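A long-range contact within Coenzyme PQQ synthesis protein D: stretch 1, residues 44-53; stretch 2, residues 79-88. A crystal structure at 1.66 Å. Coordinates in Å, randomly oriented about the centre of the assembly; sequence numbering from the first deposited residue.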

# COMPACT_ATOMS: atom_id res chain seq x y z
N ILE A 44 -2.67 -0.75 -22.69
CA ILE A 44 -2.96 -2.14 -22.34
C ILE A 44 -3.23 -2.38 -20.85
O ILE A 44 -3.94 -3.33 -20.50
CB ILE A 44 -1.84 -3.09 -22.84
CG1 ILE A 44 -2.44 -4.46 -23.18
CG2 ILE A 44 -0.76 -3.25 -21.79
CD1 ILE A 44 -3.41 -4.44 -24.34
N ALA A 45 -2.67 -1.54 -19.98
CA ALA A 45 -2.88 -1.69 -18.53
C ALA A 45 -4.36 -1.51 -18.20
O ALA A 45 -4.89 -2.10 -17.26
CB ALA A 45 -2.05 -0.67 -17.77
N LEU A 46 -5.03 -0.66 -18.98
CA LEU A 46 -6.45 -0.42 -18.79
C LEU A 46 -7.22 -1.72 -19.04
O LEU A 46 -8.11 -2.09 -18.28
CB LEU A 46 -6.93 0.67 -19.77
CG LEU A 46 -8.43 0.89 -19.87
CD1 LEU A 46 -8.99 1.28 -18.50
CD2 LEU A 46 -8.71 1.98 -20.91
N VAL A 47 -6.85 -2.42 -20.11
CA VAL A 47 -7.50 -3.67 -20.45
C VAL A 47 -7.20 -4.76 -19.43
O VAL A 47 -8.10 -5.49 -19.01
CB VAL A 47 -7.06 -4.17 -21.85
CG1 VAL A 47 -7.83 -5.42 -22.22
CG2 VAL A 47 -7.29 -3.07 -22.88
N VAL A 48 -5.95 -4.86 -19.01
CA VAL A 48 -5.55 -5.87 -18.04
C VAL A 48 -6.33 -5.73 -16.74
O VAL A 48 -6.83 -6.71 -16.19
CB VAL A 48 -4.04 -5.79 -17.72
CG1 VAL A 48 -3.68 -6.78 -16.61
CG2 VAL A 48 -3.23 -6.07 -18.97
N ALA A 49 -6.44 -4.50 -16.24
CA ALA A 49 -7.16 -4.25 -15.00
C ALA A 49 -8.61 -4.71 -15.11
O ALA A 49 -9.19 -5.20 -14.15
CB ALA A 49 -7.10 -2.76 -14.67
N GLN A 50 -9.19 -4.54 -16.29
CA GLN A 50 -10.57 -4.92 -16.54
C GLN A 50 -10.70 -6.44 -16.64
O GLN A 50 -11.73 -7.00 -16.28
CB GLN A 50 -11.07 -4.25 -17.83
CG GLN A 50 -12.52 -4.53 -18.21
CD GLN A 50 -12.70 -5.80 -19.02
OE1 GLN A 50 -11.93 -6.07 -19.94
NE2 GLN A 50 -13.73 -6.57 -18.70
N ARG A 51 -9.64 -7.09 -17.11
CA ARG A 51 -9.64 -8.54 -17.28
C ARG A 51 -9.44 -9.36 -16.01
O ARG A 51 -9.78 -10.54 -15.98
CB ARG A 51 -8.60 -8.95 -18.33
CG ARG A 51 -8.89 -8.42 -19.72
CD ARG A 51 -10.26 -8.89 -20.20
NE ARG A 51 -10.66 -8.25 -21.45
CZ ARG A 51 -10.21 -8.58 -22.66
NH1 ARG A 51 -10.64 -7.93 -23.73
NH2 ARG A 51 -9.35 -9.58 -22.80
N TYR A 52 -8.90 -8.75 -14.95
CA TYR A 52 -8.70 -9.47 -13.69
C TYR A 52 -10.07 -9.99 -13.24
O TYR A 52 -11.04 -9.25 -13.28
CB TYR A 52 -8.17 -8.55 -12.59
CG TYR A 52 -6.76 -8.03 -12.74
CD1 TYR A 52 -6.42 -6.76 -12.28
CD2 TYR A 52 -5.74 -8.82 -13.29
CE1 TYR A 52 -5.12 -6.28 -12.36
CE2 TYR A 52 -4.42 -8.35 -13.37
CZ TYR A 52 -4.12 -7.07 -12.90
OH TYR A 52 -2.83 -6.57 -12.97
N ASP A 53 -10.13 -11.24 -12.81
CA ASP A 53 -11.39 -11.82 -12.33
C ASP A 53 -11.17 -12.84 -11.21
O ASP A 53 -12.07 -13.62 -10.88
CB ASP A 53 -12.17 -12.45 -13.48
CG ASP A 53 -11.47 -13.65 -14.09
OD1 ASP A 53 -12.00 -14.20 -15.09
OD2 ASP A 53 -10.39 -14.05 -13.61
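Stretch 2 (79-88) DVIELTTTLH

Stretch 2 is helical from Asp79 through His88, part of a longer helix, and it crosses the helix of stretch 1 steeply: the N-to-C directions make an angle of 70°, signed -70°, with the axes 10.4 Å apart at closest approach. At so steep a crossing the two helices share a short patch, and the register reflects it. The CA atoms of Ala45 and Leu83 lie 6.7 Å apart, those of Val48 and Val80 7.0 Å.

Leu83 gives up the most surface to the other stretch. Its CA-to-CB bond points toward stretch 1, and with chi1 t and chi2 p CD2 of Leu83 comes 3.5 Å from both CA and CB of Ala45 and 3.7 Å from CB of Val48. The leucine methyl thus touches the backbone as well as the side chain of this alanine. Val48, chi1 t and with its CA-to-CB bond toward stretch 2, also meets the preceding turn of the partner helix, CG2 of Val48 lying 3.9 Å from CG2 of Val80.

Tyr52 covers nearly as much surface as Leu83, and it does so from just past the helix, as the first residue to leave helical phi/psi. Its CA-to-CB bond points toward stretch 2, and with chi1 m the OH of Tyr52 donates a hydrogen bond to OG1 of Thr84 at 2.7 Å. OG1 of Thr84, chi1 m, donates in turn to O of Val80 at 2.8 Å, so the tyrosine hydroxyl feeds a short chain of hydrogen bonds ending on the backbone. Leu87 lies at the ring edge, where CD1 of Leu87 is 3.9 Å from CE1 and 3.8 Å from OH of Tyr52.

The rule to read here is a compact one: alanine against leucine at close range, valine against valine beside it, and one buried polar pair whose donors both find acceptors.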

# COMPACT_ATOMS: atom_id res chain seq x y z
N ASP A 79 4.76 -7.35 -19.86
CA ASP A 79 4.04 -6.13 -19.52
C ASP A 79 2.94 -6.37 -18.49
O ASP A 79 2.75 -5.57 -17.56
CB ASP A 79 3.45 -5.51 -20.80
CG ASP A 79 4.50 -4.77 -21.62
OD1 ASP A 79 5.71 -5.00 -21.41
OD2 ASP A 79 4.12 -3.97 -22.49
N VAL A 80 2.22 -7.48 -18.64
CA VAL A 80 1.16 -7.83 -17.71
C VAL A 80 1.73 -8.08 -16.32
O VAL A 80 1.20 -7.62 -15.32
CB VAL A 80 0.39 -9.10 -18.18
CG1 VAL A 80 -0.56 -9.58 -17.08
CG2 VAL A 80 -0.40 -8.78 -19.44
N ILE A 81 2.84 -8.82 -16.26
CA ILE A 81 3.46 -9.10 -14.97
C ILE A 81 3.99 -7.81 -14.33
O ILE A 81 3.83 -7.61 -13.13
CB ILE A 81 4.59 -10.12 -15.11
CG1 ILE A 81 4.00 -11.47 -15.54
CG2 ILE A 81 5.34 -10.26 -13.80
CD1 ILE A 81 5.03 -12.57 -15.74
N GLU A 82 4.61 -6.95 -15.13
CA GLU A 82 5.14 -5.69 -14.61
C GLU A 82 4.02 -4.85 -14.00
O GLU A 82 4.15 -4.34 -12.88
CB GLU A 82 5.83 -4.90 -15.72
CG GLU A 82 6.21 -3.47 -15.31
CD GLU A 82 6.82 -2.66 -16.45
OE1 GLU A 82 6.23 -2.64 -17.56
OE2 GLU A 82 7.88 -2.04 -16.23
N LEU A 83 2.91 -4.71 -14.73
CA LEU A 83 1.78 -3.92 -14.23
C LEU A 83 1.21 -4.50 -12.95
O LEU A 83 0.97 -3.77 -11.98
CB LEU A 83 0.67 -3.87 -15.28
CG LEU A 83 -0.67 -3.32 -14.76
CD1 LEU A 83 -0.53 -1.84 -14.46
CD2 LEU A 83 -1.76 -3.56 -15.79
N THR A 84 0.98 -5.81 -12.94
CA THR A 84 0.41 -6.48 -11.79
C THR A 84 1.29 -6.33 -10.56
O THR A 84 0.80 -6.16 -9.44
CB THR A 84 0.17 -7.96 -12.09
OG1 THR A 84 -0.63 -8.07 -13.27
CG2 THR A 84 -0.54 -8.64 -10.93
N THR A 85 2.60 -6.38 -10.77
CA THR A 85 3.54 -6.22 -9.68
C THR A 85 3.36 -4.83 -9.06
O THR A 85 3.31 -4.68 -7.85
CB THR A 85 4.99 -6.37 -10.17
OG1 THR A 85 5.18 -7.71 -10.63
CG2 THR A 85 5.98 -6.07 -9.05
N THR A 86 3.25 -3.81 -9.92
CA THR A 86 3.05 -2.44 -9.45
C THR A 86 1.74 -2.29 -8.68
O THR A 86 1.69 -1.69 -7.61
CB THR A 86 3.06 -1.45 -10.63
OG1 THR A 86 4.36 -1.47 -11.23
CG2 THR A 86 2.74 -0.04 -10.16
N LEU A 87 0.66 -2.85 -9.23
CA LEU A 87 -0.64 -2.76 -8.57
C LEU A 87 -0.64 -3.54 -7.26
O LEU A 87 -1.31 -3.15 -6.30
CB LEU A 87 -1.75 -3.26 -9.50
CG LEU A 87 -1.93 -2.47 -10.80
CD1 LEU A 87 -3.16 -3.02 -11.54
CD2 LEU A 87 -2.10 -0.99 -10.51
N HIS A 88 0.11 -4.63 -7.21
CA HIS A 88 0.18 -5.43 -6.00
C HIS A 88 0.93 -4.63 -4.93
O HIS A 88 0.53 -4.61 -3.76
CB HIS A 88 0.90 -6.75 -6.26
CG HIS A 88 0.94 -7.66 -5.07
ND1 HIS A 88 2.07 -8.36 -4.71
CD2 HIS A 88 -0.01 -7.98 -4.16
CE1 HIS A 88 1.82 -9.08 -3.63
NE2 HIS A 88 0.57 -8.87 -3.28